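Local coordinates for protein activating signal cointegrator 1 complex subunit 3 (Homo sapiens, PDB 6YXQ) that unwinds duplex DNA in the 3'-5' direction at the cost of ATP for alkylation repair, and through its N-terminal region, the part in this model, binds ASCC2, at residues Lys159-Gly162 with Asp163-Phe166. Numbering follows the deposited sequence.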
ATOM      1  N   LYS A 159       6.947  -1.893 -28.353  1.00 87.06           N
ATOM      2  CA  LYS A 159       6.245  -0.663 -28.681  1.00 74.23           C
ATOM      3  C   LYS A 159       4.774  -0.754 -28.299  1.00 77.01           C
ATOM      4  O   LYS A 159       4.232   0.150 -27.650  1.00 79.86           O
ATOM      5  CB  LYS A 159       6.399  -0.364 -30.172  1.00 63.16           C
ATOM      6  CG  LYS A 159       5.426   0.692 -30.665  1.00 70.11           C
ATOM      7  CD  LYS A 159       5.670   1.105 -32.110  1.00 81.01           C
ATOM      8  CE  LYS A 159       5.853   2.602 -32.234  1.00 95.21           C
ATOM      9  NZ  LYS A 159       4.646   3.380 -31.833  1.00 94.12           N
ATOM     10  N   GLU A 160       4.105  -1.840 -28.689  1.00 63.53           N
ATOM     11  CA  GLU A 160       2.679  -1.920 -28.405  1.00 75.88           C
ATOM     12  C   GLU A 160       2.429  -2.017 -26.908  1.00 87.21           C
ATOM     13  O   GLU A 160       1.463  -1.436 -26.398  1.00 96.56           O
ATOM     14  CB  GLU A 160       2.043  -3.096 -29.150  1.00101.32           C
ATOM     15  CG  GLU A 160       0.523  -3.144 -29.006  1.00120.31           C
ATOM     16  CD  GLU A 160       0.091  -4.031 -27.860  1.00121.36           C
ATOM     17  OE1 GLU A 160       0.982  -4.644 -27.236  1.00120.95           O
ATOM     18  OE2 GLU A 160      -1.125  -4.111 -27.579  1.00123.90           O
ATOM     19  N   HIS A 161       3.291  -2.734 -26.183  1.00 79.15           N
ATOM     20  CA  HIS A 161       3.188  -2.705 -24.729  1.00 77.31           C
ATOM     21  C   HIS A 161       3.409  -1.293 -24.206  1.00 97.06           C
ATOM     22  O   HIS A 161       2.763  -0.871 -23.238  1.00103.59           O
ATOM     23  CB  HIS A 161       4.183  -3.672 -24.094  1.00 68.75           C
ATOM     24  CG  HIS A 161       4.098  -3.712 -22.599  1.00104.57           C
ATOM     25  ND1 HIS A 161       4.691  -2.762 -21.794  1.00114.22           N
ATOM     26  CD2 HIS A 161       3.469  -4.572 -21.763  1.00114.31           C
ATOM     27  CE1 HIS A 161       4.442  -3.041 -20.526  1.00109.95           C
ATOM     28  NE2 HIS A 161       3.702  -4.135 -20.480  1.00113.16           N
ATOM     29  N   GLY A 162       4.306  -0.542 -24.846  1.00 94.06           N
ATOM     30  CA  GLY A 162       4.533   0.831 -24.432  1.00 83.15           C
ATOM     31  C   GLY A 162       3.408   1.763 -24.841  1.00 78.44           C
ATOM     32  O   GLY A 162       3.081   2.710 -24.121  1.00 84.79           O
ATOM     33  N   ASP A 163       2.799   1.512 -25.999  1.00 78.54           N
ATOM     34  CA  ASP A 163       1.708   2.360 -26.461  1.00 72.79           C
ATOM     35  C   ASP A 163       0.439   2.201 -25.634  1.00 81.62           C
ATOM     36  O   ASP A 163      -0.460   3.037 -25.761  1.00 89.00           O
ATOM     37  CB  ASP A 163       1.410   2.073 -27.936  1.00 75.79           C
ATOM     38  CG  ASP A 163       2.522   2.550 -28.865  1.00 98.51           C
ATOM     39  OD1 ASP A 163       3.497   3.158 -28.370  1.00 99.82           O
ATOM     40  OD2 ASP A 163       2.425   2.310 -30.090  1.00105.30           O
ATOM     41  N   ARG A 164       0.336   1.159 -24.804  1.00 86.78           N
ATOM     42  CA  ARG A 164      -0.821   1.006 -23.929  1.00 81.57           C
ATOM     43  C   ARG A 164      -0.972   2.232 -23.041  1.00 81.02           C
ATOM     44  O   ARG A 164       0.012   2.772 -22.532  1.00 98.55           O
ATOM     45  CB  ARG A 164      -0.678  -0.246 -23.055  1.00 86.50           C
ATOM     46  CG  ARG A 164      -0.496  -1.557 -23.813  1.00 91.40           C
ATOM     47  CD  ARG A 164      -0.851  -2.751 -22.929  1.00109.55           C
ATOM     48  NE  ARG A 164      -0.015  -3.925 -23.187  1.00120.76           N
ATOM     49  CZ  ARG A 164      -0.314  -4.885 -24.059  1.00112.12           C
ATOM     50  NH1 ARG A 164      -1.433  -4.821 -24.773  1.00109.07           N
ATOM     51  NH2 ARG A 164       0.511  -5.913 -24.218  1.00 95.75           N
ATOM     52  N   VAL A 165      -2.209   2.678 -22.853  1.00 78.71           N
ATOM     53  CA  VAL A 165      -2.496   3.840 -22.020  1.00 88.15           C
ATOM     54  C   VAL A 165      -3.357   3.405 -20.842  1.00 93.32           C
ATOM     55  O   VAL A 165      -4.328   2.657 -21.010  1.00 87.39           O
ATOM     56  CB  VAL A 165      -3.179   4.965 -22.819  1.00 84.59           C
ATOM     57  CG1 VAL A 165      -2.177   5.613 -23.762  1.00 83.29           C
ATOM     58  CG2 VAL A 165      -4.376   4.431 -23.583  1.00 89.11           C
ATOM     59  N   PHE A 166      -2.980   3.864 -19.648  1.00 88.09           N
ATOM     60  CA  PHE A 166      -3.722   3.624 -18.421  1.00 81.77           C
ATOM     61  C   PHE A 166      -3.601   4.871 -17.558  1.00 93.69           C
ATOM     62  O   PHE A 166      -2.723   5.709 -17.779  1.00 92.65           O
ATOM     63  CB  PHE A 166      -3.204   2.390 -17.672  1.00 75.95           C
ATOM     64  CG  PHE A 166      -1.750   2.472 -17.303  1.00 75.55           C
ATOM     65  CD1 PHE A 166      -0.772   2.154 -18.225  1.00 64.35           C
ATOM     66  CD2 PHE A 166      -1.365   2.866 -16.030  1.00 82.09           C
ATOM     67  CE1 PHE A 166       0.561   2.229 -17.890  1.00 78.44           C
ATOM     68  CE2 PHE A 166      -0.032   2.943 -15.682  1.00 72.88           C
ATOM     69  CZ  PHE A 166       0.933   2.624 -16.613  1.00 88.02           C
TER
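Two salt bridges, each between residues four apart, link K159 to D163 and E160 to R164 at the C-terminal end of helix 147-163. K159 NZ reaches OD2 of D163 at 3.0 Å, on the syn side of the carboxylate; the lysine chain starts with CG anti to the backbone N (chi1 166°) and then bends at its last two torsions to bring the ammonium round. E160 OE2 meets R164 NH1 at 2.9 Å. Here the glutamate comes over one face of the guanidinium, with OE1 3.4 Å from CZ, and the two planes stand nearly perpendicular, at 89°, not a two-pronged, side-by-side pairing. The backbone follows the same i to i+4 spacing: D163 N donates to K159 O at 2.6 Å, whereas R164 N to E160 O is weak, at 3.2 Å and an N-H...O angle of 128°; from R164 on, the backbone runs extended. The aliphatic part of R164 lies along the helix end, its CG 3.4 Å from H161 O, and H161 CD2 sits at the guanidinium edge. Beyond, F166 packs on R125 of the ASCC2 chain. Both ion pairs lie at the surface, where solvent probably screens them; the acids, close to the helix C-terminus, are likely steadied by their basic partners.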